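Side-chain contacts in transferrin (Manduca sexta, PDB 6WB6), which binds a single ferric ion together with a carbonate anion and transports iron in the insect: residues 163-168 and 200-205; 116-119 and 123-126; 412-417 and 652-657; 408-413 and 465-470. All coordinates share one frame; numbering follows the deposited sequence.

Contact 1: residues 163-168 and 200-205. With FE (Fe (III) ion), chain E.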
loop_
_atom_site.group_PDB
_atom_site.type_symbol
_atom_site.label_atom_id
_atom_site.label_comp_id
_atom_site.label_asym_id
_atom_site.label_seq_id
_atom_site.Cartn_x
_atom_site.Cartn_y
_atom_site.Cartn_z
ATOM N N CYS A 163 14.034 5.208 -20.065
ATOM C CA CYS A 163 14.458 5.020 -18.684
ATOM C C CYS A 163 13.264 5.275 -17.778
ATOM O O CYS A 163 12.882 6.435 -17.566
ATOM C CB CYS A 163 15.616 5.949 -18.290
ATOM S SG CYS A 163 16.045 5.696 -16.574
ATOM N N ILE A 164 12.713 4.205 -17.194
ATOM C CA ILE A 164 11.564 4.355 -16.304
ATOM C C ILE A 164 11.795 3.530 -15.050
ATOM O O ILE A 164 11.300 2.399 -14.932
ATOM C CB ILE A 164 10.242 3.967 -16.988
ATOM C CG1 ILE A 164 10.014 4.783 -18.251
ATOM C CG2 ILE A 164 9.082 4.293 -16.047
ATOM C CD1 ILE A 164 8.679 4.429 -18.972
ATOM N N VAL A 165 12.512 4.114 -14.087
ATOM C CA VAL A 165 12.953 3.395 -12.897
ATOM C C VAL A 165 11.848 3.334 -11.855
ATOM O O VAL A 165 10.828 4.028 -11.950
ATOM C CB VAL A 165 14.219 4.022 -12.276
ATOM C CG1 VAL A 165 15.246 4.276 -13.308
ATOM C CG2 VAL A 165 13.917 5.318 -11.566
ATOM N N GLY A 166 12.064 2.524 -10.843
ATOM C CA GLY A 166 11.195 2.511 -9.683
ATOM C C GLY A 166 10.471 1.188 -9.550
ATOM O O GLY A 166 10.752 0.214 -10.253
ATOM N N LYS A 167 9.509 1.169 -8.636
ATOM C CA LYS A 167 8.750 -0.042 -8.330
ATOM C C LYS A 167 7.550 -0.107 -9.268
ATOM O O LYS A 167 6.524 0.532 -9.036
ATOM C CB LYS A 167 8.334 -0.046 -6.863
ATOM C CG LYS A 167 9.483 -0.018 -5.868
ATOM C CD LYS A 167 10.697 -0.805 -6.330
ATOM C CE LYS A 167 11.520 -1.374 -5.171
ATOM N NZ LYS A 167 12.428 -0.374 -4.551
ATOM N N TRP A 168 7.700 -0.858 -10.351
ATOM C CA TRP A 168 6.616 -1.039 -11.314
ATOM C C TRP A 168 5.475 -1.868 -10.727
ATOM O O TRP A 168 4.301 -1.652 -11.055
ATOM C CB TRP A 168 7.148 -1.742 -12.553
ATOM C CG TRP A 168 8.215 -1.064 -13.288
ATOM C CD1 TRP A 168 8.840 0.116 -12.975
ATOM C CD2 TRP A 168 8.823 -1.542 -14.485
ATOM N NE1 TRP A 168 9.788 0.402 -13.921
ATOM C CE2 TRP A 168 9.803 -0.601 -14.861
ATOM C CE3 TRP A 168 8.620 -2.676 -15.292
ATOM C CZ2 TRP A 168 10.591 -0.768 -16.003
ATOM C CZ3 TRP A 168 9.385 -2.848 -16.395
ATOM C CH2 TRP A 168 10.362 -1.892 -16.766
ATOM N N ASN A 200 21.315 8.311 -11.980
ATOM C CA ASN A 200 21.626 9.632 -12.490
ATOM C C ASN A 200 20.788 10.048 -13.694
ATOM O O ASN A 200 20.783 11.238 -14.035
ATOM C CB ASN A 200 23.083 9.702 -12.880
ATOM C CG ASN A 200 23.478 11.088 -13.234
ATOM O OD1 ASN A 200 23.093 12.024 -12.551
ATOM N ND2 ASN A 200 24.200 11.241 -14.326
ATOM N N TYR A 201 20.076 9.121 -14.337
ATOM C CA TYR A 201 19.274 9.438 -15.512
ATOM C C TYR A 201 17.770 9.348 -15.243
ATOM O O TYR A 201 16.979 9.255 -16.184
ATOM C CB TYR A 201 19.693 8.526 -16.671
ATOM C CG TYR A 201 21.096 8.833 -17.177
ATOM C CD1 TYR A 201 21.570 10.138 -17.199
ATOM C CD2 TYR A 201 21.947 7.827 -17.599
ATOM C CE1 TYR A 201 22.835 10.425 -17.640
ATOM C CE2 TYR A 201 23.208 8.112 -18.047
ATOM C CZ TYR A 201 23.644 9.417 -18.058
ATOM O OH TYR A 201 24.896 9.698 -18.497
ATOM N N SER A 202 17.360 9.415 -13.980
ATOM C CA SER A 202 15.960 9.348 -13.597
ATOM C C SER A 202 15.626 10.610 -12.826
ATOM O O SER A 202 16.496 11.430 -12.528
ATOM C CB SER A 202 15.660 8.086 -12.768
ATOM O OG SER A 202 16.317 8.146 -11.516
ATOM N N GLY A 203 14.357 10.789 -12.542
ATOM C CA GLY A 203 13.936 11.985 -11.832
ATOM C C GLY A 203 13.901 13.179 -12.777
ATOM O O GLY A 203 14.210 13.076 -13.964
ATOM N N TYR A 204 13.462 14.315 -12.251
ATOM C CA TYR A 204 13.267 15.543 -13.059
ATOM C C TYR A 204 14.553 16.000 -13.734
ATOM O O TYR A 204 14.485 16.366 -14.840
ATOM C CB TYR A 204 12.699 16.690 -12.236
ATOM C CG TYR A 204 11.418 16.422 -11.491
ATOM C CD1 TYR A 204 10.205 16.334 -12.144
ATOM C CD2 TYR A 204 11.435 16.335 -10.126
ATOM C CE1 TYR A 204 9.028 16.122 -11.466
ATOM C CE2 TYR A 204 10.278 16.156 -9.425
ATOM C CZ TYR A 204 9.089 16.018 -10.098
ATOM O OH TYR A 204 8.002 15.927 -9.372
ATOM N N GLU A 205 15.654 15.983 -13.025
ATOM C CA GLU A 205 16.917 16.422 -13.601
ATOM C C GLU A 205 17.590 15.314 -14.390
ATOM O O GLU A 205 18.119 15.567 -15.464
ATOM C CB GLU A 205 17.868 16.902 -12.509
ATOM C CG GLU A 205 18.986 17.759 -13.041
ATOM C CD GLU A 205 19.819 18.354 -11.931
ATOM O OE1 GLU A 205 19.346 18.364 -10.767
ATOM O OE2 GLU A 205 20.943 18.813 -12.230
HETATM FE FE FE E . 6.340 14.680 -9.690
#

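Contact 2: residues 116-119 and 123-126. With CO3 (carbonate ion), chain G.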
loop_
_atom_site.group_PDB
_atom_site.type_symbol
_atom_site.label_atom_id
_atom_site.label_comp_id
_atom_site.label_asym_id
_atom_site.label_seq_id
_atom_site.Cartn_x
_atom_site.Cartn_y
_atom_site.Cartn_z
ATOM N N THR A 116 11.009 10.541 -15.632
ATOM C CA THR A 116 11.386 10.724 -14.236
ATOM C C THR A 116 11.407 9.393 -13.516
ATOM O O THR A 116 12.392 9.030 -12.865
ATOM C CB THR A 116 10.415 11.678 -13.560
ATOM O OG1 THR A 116 9.096 11.121 -13.602
ATOM C CG2 THR A 116 10.435 12.984 -14.261
ATOM N N GLY A 117 10.316 8.649 -13.627
ATOM C CA GLY A 117 10.220 7.358 -12.993
ATOM C C GLY A 117 8.782 6.903 -13.010
ATOM O O GLY A 117 7.868 7.670 -13.307
ATOM N N VAL A 118 8.590 5.636 -12.655
ATOM C CA VAL A 118 7.261 5.047 -12.754
ATOM C C VAL A 118 6.297 5.721 -11.785
ATOM O O VAL A 118 6.655 6.100 -10.660
ATOM C CB VAL A 118 7.304 3.530 -12.511
ATOM C CG1 VAL A 118 7.581 3.196 -11.060
ATOM C CG2 VAL A 118 5.978 2.903 -12.974
ATOM N N ASN A 119 5.053 5.845 -12.227
ATOM C CA ASN A 119 3.920 6.297 -11.438
ATOM C C ASN A 119 4.031 7.751 -11.039
ATOM O O ASN A 119 3.308 8.202 -10.161
ATOM C CB ASN A 119 3.736 5.434 -10.195
ATOM C CG ASN A 119 3.305 4.031 -10.541
ATOM O OD1 ASN A 119 2.558 3.834 -11.483
ATOM N ND2 ASN A 119 3.797 3.052 -9.799
ATOM N N GLY A 123 6.456 12.635 -15.679
ATOM C CA GLY A 123 7.254 11.667 -16.402
ATOM C C GLY A 123 6.563 10.370 -16.721
ATOM O O GLY A 123 7.165 9.514 -17.372
ATOM N N TYR A 124 5.313 10.187 -16.303
ATOM C CA TYR A 124 4.649 8.912 -16.555
ATOM C C TYR A 124 3.129 8.999 -16.706
ATOM O O TYR A 124 2.596 8.688 -17.782
ATOM C CB TYR A 124 5.010 7.959 -15.432
ATOM C CG TYR A 124 4.623 6.548 -15.655
ATOM C CD1 TYR A 124 5.487 5.660 -16.290
ATOM C CD2 TYR A 124 3.399 6.075 -15.216
ATOM C CE1 TYR A 124 5.134 4.328 -16.474
ATOM C CE2 TYR A 124 3.026 4.742 -15.406
ATOM C CZ TYR A 124 3.888 3.875 -16.026
ATOM O OH TYR A 124 3.501 2.551 -16.192
ATOM N N LYS A 125 2.432 9.395 -15.636
ATOM C CA LYS A 125 0.977 9.443 -15.653
ATOM C C LYS A 125 0.460 10.434 -16.670
ATOM O O LYS A 125 -0.492 10.144 -17.388
ATOM C CB LYS A 125 0.440 9.799 -14.268
ATOM C CG LYS A 125 0.919 8.849 -13.174
ATOM C CD LYS A 125 0.181 9.026 -11.875
ATOM C CE LYS A 125 0.603 10.293 -11.143
ATOM N NZ LYS A 125 -0.237 10.502 -9.900
ATOM N N ILE A 126 1.060 11.613 -16.743
ATOM C CA ILE A 126 0.607 12.610 -17.705
ATOM C C ILE A 126 0.932 12.088 -19.108
ATOM O O ILE A 126 0.022 11.968 -19.949
ATOM C CB ILE A 126 1.236 13.978 -17.388
ATOM C CG1 ILE A 126 0.592 14.542 -16.105
ATOM C CG2 ILE A 126 1.122 14.955 -18.552
ATOM C CD1 ILE A 126 1.056 15.910 -15.757
HETATM C C CO3 G . 6.986 13.679 -11.657
HETATM O O1 CO3 G . 7.692 13.347 -10.619
HETATM O O2 CO3 G . 7.156 12.976 -12.717
HETATM O O3 CO3 G . 6.125 14.651 -11.673
HETATM O O HOH W 1 0.670 7.842 -8.603
#

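Contact 3: residues 412-417 and 652-657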
loop_
_atom_site.group_PDB
_atom_site.type_symbol
_atom_site.label_atom_id
_atom_site.label_comp_id
_atom_site.label_asym_id
_atom_site.label_seq_id
_atom_site.Cartn_x
_atom_site.Cartn_y
_atom_site.Cartn_z
ATOM N N VAL A 412 -8.059 -21.795 4.817
ATOM C CA VAL A 412 -7.546 -21.570 3.463
ATOM C C VAL A 412 -7.435 -22.886 2.694
ATOM O O VAL A 412 -7.745 -22.953 1.501
ATOM C CB VAL A 412 -6.185 -20.846 3.508
ATOM C CG1 VAL A 412 -5.662 -20.589 2.091
ATOM C CG2 VAL A 412 -6.284 -19.544 4.277
ATOM N N ALA A 413 -6.949 -23.941 3.338
ATOM C CA ALA A 413 -6.861 -25.212 2.641
ATOM C C ALA A 413 -8.251 -25.790 2.406
ATOM O O ALA A 413 -8.550 -26.284 1.315
ATOM C CB ALA A 413 -5.993 -26.187 3.427
ATOM N N ALA A 414 -9.112 -25.730 3.418
ATOM C CA ALA A 414 -10.510 -26.115 3.238
ATOM C C ALA A 414 -11.144 -25.381 2.070
ATOM O O ALA A 414 -11.806 -25.986 1.224
ATOM C CB ALA A 414 -11.299 -25.827 4.514
ATOM N N ALA A 415 -10.961 -24.061 2.014
ATOM C CA ALA A 415 -11.583 -23.281 0.951
ATOM C C ALA A 415 -11.059 -23.674 -0.419
ATOM O O ALA A 415 -11.781 -23.547 -1.415
ATOM C CB ALA A 415 -11.352 -21.797 1.198
ATOM N N ALA A 416 -9.812 -24.145 -0.503
ATOM C CA ALA A 416 -9.287 -24.604 -1.785
ATOM C C ALA A 416 -9.815 -25.986 -2.158
ATOM O O ALA A 416 -10.114 -26.240 -3.330
ATOM C CB ALA A 416 -7.751 -24.614 -1.763
ATOM N N LYS A 417 -9.909 -26.907 -1.197
ATOM C CA LYS A 417 -10.491 -28.206 -1.514
ATOM C C LYS A 417 -11.920 -28.034 -1.993
ATOM O O LYS A 417 -12.367 -28.722 -2.911
ATOM C CB LYS A 417 -10.460 -29.130 -0.290
ATOM C CG LYS A 417 -9.658 -30.407 -0.469
ATOM N N THR A 652 -1.128 -29.524 2.649
ATOM C CA THR A 652 -0.722 -30.812 3.198
ATOM C C THR A 652 -1.100 -30.894 4.668
ATOM O O THR A 652 -1.642 -31.910 5.124
ATOM C CB THR A 652 0.785 -31.039 3.003
ATOM O OG1 THR A 652 1.108 -30.911 1.608
ATOM C CG2 THR A 652 1.202 -32.434 3.479
ATOM N N ILE A 653 -0.860 -29.815 5.415
ATOM C CA ILE A 653 -1.229 -29.794 6.824
ATOM C C ILE A 653 -2.716 -30.086 6.988
ATOM O O ILE A 653 -3.117 -30.960 7.767
ATOM C CB ILE A 653 -0.845 -28.448 7.447
ATOM C CG1 ILE A 653 0.688 -28.387 7.586
ATOM C CG2 ILE A 653 -1.578 -28.271 8.764
ATOM C CD1 ILE A 653 1.241 -27.027 8.059
ATOM N N HIS A 654 -3.556 -29.345 6.268
ATOM C CA HIS A 654 -4.990 -29.604 6.295
ATOM C C HIS A 654 -5.318 -31.041 5.899
ATOM O O HIS A 654 -6.211 -31.663 6.490
ATOM C CB HIS A 654 -5.693 -28.635 5.361
ATOM C CG HIS A 654 -7.157 -28.881 5.221
ATOM N ND1 HIS A 654 -8.069 -28.523 6.190
ATOM C CD2 HIS A 654 -7.874 -29.427 4.211
ATOM C CE1 HIS A 654 -9.287 -28.846 5.787
ATOM N NE2 HIS A 654 -9.194 -29.408 4.595
ATOM N N ASP A 655 -4.619 -31.589 4.893
ATOM C CA ASP A 655 -4.918 -32.957 4.481
ATOM C C ASP A 655 -4.659 -33.928 5.622
ATOM O O ASP A 655 -5.479 -34.815 5.894
ATOM C CB ASP A 655 -4.106 -33.352 3.240
ATOM C CG ASP A 655 -4.802 -32.974 1.929
ATOM O OD1 ASP A 655 -6.012 -32.685 1.933
ATOM O OD2 ASP A 655 -4.137 -32.961 0.880
ATOM N N VAL A 656 -3.539 -33.758 6.322
ATOM C CA VAL A 656 -3.251 -34.621 7.466
ATOM C C VAL A 656 -4.332 -34.468 8.533
ATOM O O VAL A 656 -4.730 -35.441 9.185
ATOM C CB VAL A 656 -1.853 -34.305 8.026
ATOM C CG1 VAL A 656 -1.563 -35.165 9.245
ATOM C CG2 VAL A 656 -0.779 -34.498 6.965
ATOM N N ILE A 657 -4.808 -33.240 8.739
ATOM C CA ILE A 657 -5.788 -32.979 9.787
ATOM C C ILE A 657 -7.168 -33.459 9.375
ATOM O O ILE A 657 -7.955 -33.897 10.221
ATOM C CB ILE A 657 -5.771 -31.475 10.116
ATOM C CG1 ILE A 657 -4.401 -31.095 10.701
ATOM C CG2 ILE A 657 -6.934 -31.088 11.058
ATOM C CD1 ILE A 657 -4.116 -31.723 12.030
#

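Contact 4: residues 408-413 and 465-470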
loop_
_atom_site.group_PDB
_atom_site.type_symbol
_atom_site.label_atom_id
_atom_site.label_comp_id
_atom_site.label_asym_id
_atom_site.label_seq_id
_atom_site.Cartn_x
_atom_site.Cartn_y
_atom_site.Cartn_z
ATOM N N ASP A 408 -9.650 -16.958 7.064
ATOM C CA ASP A 408 -8.719 -16.807 8.169
ATOM C C ASP A 408 -8.193 -18.167 8.607
ATOM O O ASP A 408 -8.794 -19.215 8.348
ATOM C CB ASP A 408 -9.366 -16.081 9.364
ATOM C CG ASP A 408 -9.706 -14.609 9.069
ATOM O OD1 ASP A 408 -8.929 -13.940 8.357
ATOM O OD2 ASP A 408 -10.754 -14.112 9.559
ATOM N N ASP A 409 -7.024 -18.130 9.243
ATOM C CA ASP A 409 -6.494 -19.261 9.994
ATOM C C ASP A 409 -6.524 -20.488 9.083
ATOM O O ASP A 409 -6.106 -20.394 7.920
ATOM C CB ASP A 409 -7.281 -19.382 11.299
ATOM C CG ASP A 409 -7.201 -18.116 12.169
ATOM O OD1 ASP A 409 -6.080 -17.609 12.406
ATOM O OD2 ASP A 409 -8.262 -17.632 12.627
ATOM N N MET A 410 -7.029 -21.630 9.542
ATOM C CA MET A 410 -6.865 -22.895 8.847
ATOM C C MET A 410 -7.968 -23.179 7.831
ATOM O O MET A 410 -8.099 -24.323 7.387
ATOM C CB MET A 410 -6.793 -24.038 9.863
ATOM C CG MET A 410 -5.723 -23.852 10.961
ATOM S SD MET A 410 -6.131 -22.679 12.289
ATOM C CE MET A 410 -7.621 -23.409 13.004
ATOM N N ARG A 411 -8.744 -22.177 7.437
ATOM C CA ARG A 411 -9.797 -22.382 6.455
ATOM C C ARG A 411 -9.328 -22.168 5.022
ATOM O O ARG A 411 -10.121 -22.369 4.095
ATOM C CB ARG A 411 -10.981 -21.469 6.759
ATOM C CG ARG A 411 -11.676 -21.839 8.054
ATOM C CD ARG A 411 -12.968 -21.071 8.298
ATOM N NE ARG A 411 -12.760 -19.643 8.536
ATOM C CZ ARG A 411 -12.164 -19.128 9.611
ATOM N NH1 ARG A 411 -11.677 -19.907 10.565
ATOM N NH2 ARG A 411 -12.052 -17.821 9.728
ATOM N N VAL A 412 -8.059 -21.795 4.817
ATOM C CA VAL A 412 -7.546 -21.570 3.463
ATOM C C VAL A 412 -7.435 -22.886 2.694
ATOM O O VAL A 412 -7.745 -22.953 1.501
ATOM C CB VAL A 412 -6.185 -20.846 3.508
ATOM C CG1 VAL A 412 -5.662 -20.589 2.091
ATOM C CG2 VAL A 412 -6.284 -19.544 4.277
ATOM N N ALA A 413 -6.949 -23.941 3.338
ATOM C CA ALA A 413 -6.861 -25.212 2.641
ATOM C C ALA A 413 -8.251 -25.790 2.406
ATOM O O ALA A 413 -8.550 -26.284 1.315
ATOM C CB ALA A 413 -5.993 -26.187 3.427
ATOM N N SER A 465 -8.087 -25.307 19.481
ATOM C CA SER A 465 -8.673 -24.624 18.334
ATOM C C SER A 465 -7.660 -23.772 17.570
ATOM O O SER A 465 -8.043 -23.099 16.611
ATOM C CB SER A 465 -9.855 -23.757 18.787
ATOM O OG SER A 465 -9.467 -22.810 19.775
ATOM N N THR A 466 -6.385 -23.796 17.941
ATOM C CA THR A 466 -5.395 -22.962 17.276
ATOM C C THR A 466 -4.520 -23.773 16.324
ATOM O O THR A 466 -4.283 -24.972 16.512
ATOM C CB THR A 466 -4.473 -22.255 18.266
ATOM O OG1 THR A 466 -3.531 -23.200 18.761
ATOM C CG2 THR A 466 -5.253 -21.626 19.406
ATOM N N PHE A 467 -4.007 -23.081 15.313
ATOM C CA PHE A 467 -3.023 -23.682 14.427
ATOM C C PHE A 467 -1.769 -24.081 15.199
ATOM O O PHE A 467 -1.341 -25.240 15.161
ATOM C CB PHE A 467 -2.688 -22.710 13.296
ATOM C CG PHE A 467 -1.660 -23.228 12.360
ATOM C CD1 PHE A 467 -0.320 -22.987 12.588
ATOM C CD2 PHE A 467 -2.031 -23.976 11.259
ATOM C CE1 PHE A 467 0.630 -23.468 11.744
ATOM C CE2 PHE A 467 -1.095 -24.474 10.412
ATOM C CZ PHE A 467 0.250 -24.217 10.639
ATOM N N SER A 468 -1.169 -23.136 15.919
ATOM C CA SER A 468 0.117 -23.404 16.566
ATOM C C SER A 468 -0.011 -24.426 17.692
ATOM O O SER A 468 0.959 -25.129 18.014
ATOM C CB SER A 468 0.711 -22.104 17.123
ATOM O OG SER A 468 0.454 -20.993 16.270
ATOM N N GLY A 469 -1.190 -24.533 18.281
ATOM C CA GLY A 469 -1.365 -25.378 19.436
ATOM C C GLY A 469 -1.610 -26.813 19.040
ATOM O O GLY A 469 -1.107 -27.741 19.671
ATOM N N LEU A 470 -2.370 -27.005 17.967
ATOM C CA LEU A 470 -2.829 -28.336 17.583
ATOM C C LEU A 470 -2.287 -28.717 16.214
ATOM O O LEU A 470 -1.485 -29.646 16.117
ATOM C CB LEU A 470 -4.358 -28.381 17.611
ATOM C CG LEU A 470 -5.031 -29.729 17.334
ATOM C CD1 LEU A 470 -5.186 -29.950 15.845
ATOM C CD2 LEU A 470 -4.265 -30.875 17.987
#

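Contact 1: residues 163-168 and 200-205
In the iron-binding N-terminal transferrin-like half, V165 and S202 pack where the loop after strand 161-163 meets the turn leading into helix 203-213, close to the ferric ligand Y204 in sequence. V165 CG2 lies 3.5 Å from S202 CB, tight for two carbons. V165 CG1 rests on the same S202 CB at 3.9 Å, so both methyls touch it. S202 OG is 3.7 Å from V165 CG2, but a chi1 of 67° turns it to the carbonyl O of D199, its hydrogen-bond partner. Two residues before V165, C163 SG comes to 3.7 Å from Y201 O. The same sulfur forms a disulfide, which ties the loop to C189 covalently. W168 NE1 donates in its ring plane to I164 O at 2.7 Å and braces the loop from within. Beyond the turn, Y204 OH binds the iron at 2.1 Å. Y90 OH binds the same ion, and K222 makes a cation-pi contact with the Y204 ring. A buried apolar contact beside the helix that carries the tyrosine ligand Y204 fits the ferric site of the transferrin fold.

Contact 2: residues 116-119 and 123-126
V118 and N119 lie alongside the ring of Y124 at the anion pocket of the N-terminal transferrin-like half, where the loop after strand 112-114 passes the start of helix 121-131. Y124 carries the packing. Its CG is anti to the backbone N (chi1 -169°), which lays the ring beside the loop. V118 CG2 stands over one ring face in a CH-pi contact, 4.1 Å from the centroid and 22° off the normal. N119 N lies over the same face, toward the rim. The N119 amide is steeply turned against the ring, at 78°, with its OD1 bonded to K148. Y124 OH is held by E151, which fixes the far end of the ring. On the pocket side, T116 OG1 lies 3.4 Å from G123 CA, and both residues donate to one carbonate oxygen. The bond from T116 OG1 to CO3 O2 is 2.8 Å. G123 N reaches the same oxygen more loosely, at 3.1 Å. R120 NE and V122 N also bond to the carbonate, so side chains and the helix N-terminus hold the anion together. The K125 chain bends at chi3 and runs past the carbonyl of N119. A water donates to N119 O and accepts from K125 NZ, each at 3.1 Å.

Contact 3: residues 412-417 and 652-657
The contact between A413, A414 and H654 is mainly van der Waals. It joins helix 411-419 to helix 644-659, the last helix of the chain, in the C-terminal transferrin-like half. The imidazole of H654 does most of the touching. A chi1 of 175° points the ring away from its own backbone N and out to the neighbouring helix. The ring lies with one face against the backbone of the alanine helix. A414 N stands 3.8 Å above the ring plane of H654, over its centre. The carbonyl carbon of A413 is over the same face, shifted toward the rim. At the far end of the ring, H654 NE2 is 3.8 Å from A414 CA, and H654 CE1 is equally near A414 CB. The CB atoms of A413 and H654 also face each other, but their modelled separation is too short to be trusted.

Hydrogen bonds run within each helix, and none crosses between the segments. K417 N bonds to A413 O at 2.9 Å, and V656 N bonds to T652 O at 2.9 Å. No bond links the A414 amide N to the ring nitrogens.

Beyond the pair, F475 of helix 467-479 touches T652, I653 and V656, so a third helix packs against helix 644-659. With only a methyl on A413 and A414, the ring can probably lie against the helix backbone. The chemistry implies that shape and ring-face contact, without a polar bond across the segments, join the two helices here.

Contact 4: residues 408-413 and 465-470
A type II' beta turn from D408 to R411 brings M410 against F467 at the start of helix 467-479, in the C-terminal transferrin-like half. The turn links strand 405-407 to helix 411-419. M410 SD lies 3.6 Å from F467 CB and 3.7 Å from F467 N. M410 CG comes to the edge of the F467 ring, in its plane, 3.7 Å from CD2. The two side chains run at a slant to each other. The methionine chain is bent at chi2 (77°) and chi3 (60°). This folds the methyl back, so that CE reaches S465 O at 3.6 Å. The helix start is held separately. T466 is the N-cap: its OG1 accepts from G469 N at 2.7 Å and also bonds to S463 O. F467 is also covered by A438, A583, P584 and I653, which places it in the core between strand, loops and the C-terminal helix. On the other side of the turn, R411 and D408 form only a long salt bridge. Each has a further charged partner, R411 in E390 and D408 in R586. Across the segments there is no hydrogen bond. The chemistry implies that M410 grips F467 by apolar contact, CG at the ring edge and sulfur against CB, while polar bonds fix each segment on its own.

Contacts 1 and 2 lie in the N-terminal transferrin-like half, contacts 3 and 4 in the C-terminal one. The two pairs lie to either side of the molecule's middle, with centres about 43 to 44 Å apart. Contact 2 comes first along the chain, and its centre is about 8 Å from that of contact 1. G203 N is 2.7 Å from T116 O, and V118 N is 2.8 Å from V165 O. These probable hydrogen bonds tie the anion loop to the turn before Y204 and to loop 163-168. Contacts 3 and 4, centres about 10 Å apart, share V412 and A413 and meet where I653 packs on F467. The single iron thus sits by contacts 1 and 2, while contacts 3 and 4 join helices 411-419, 467-479 and 644-659.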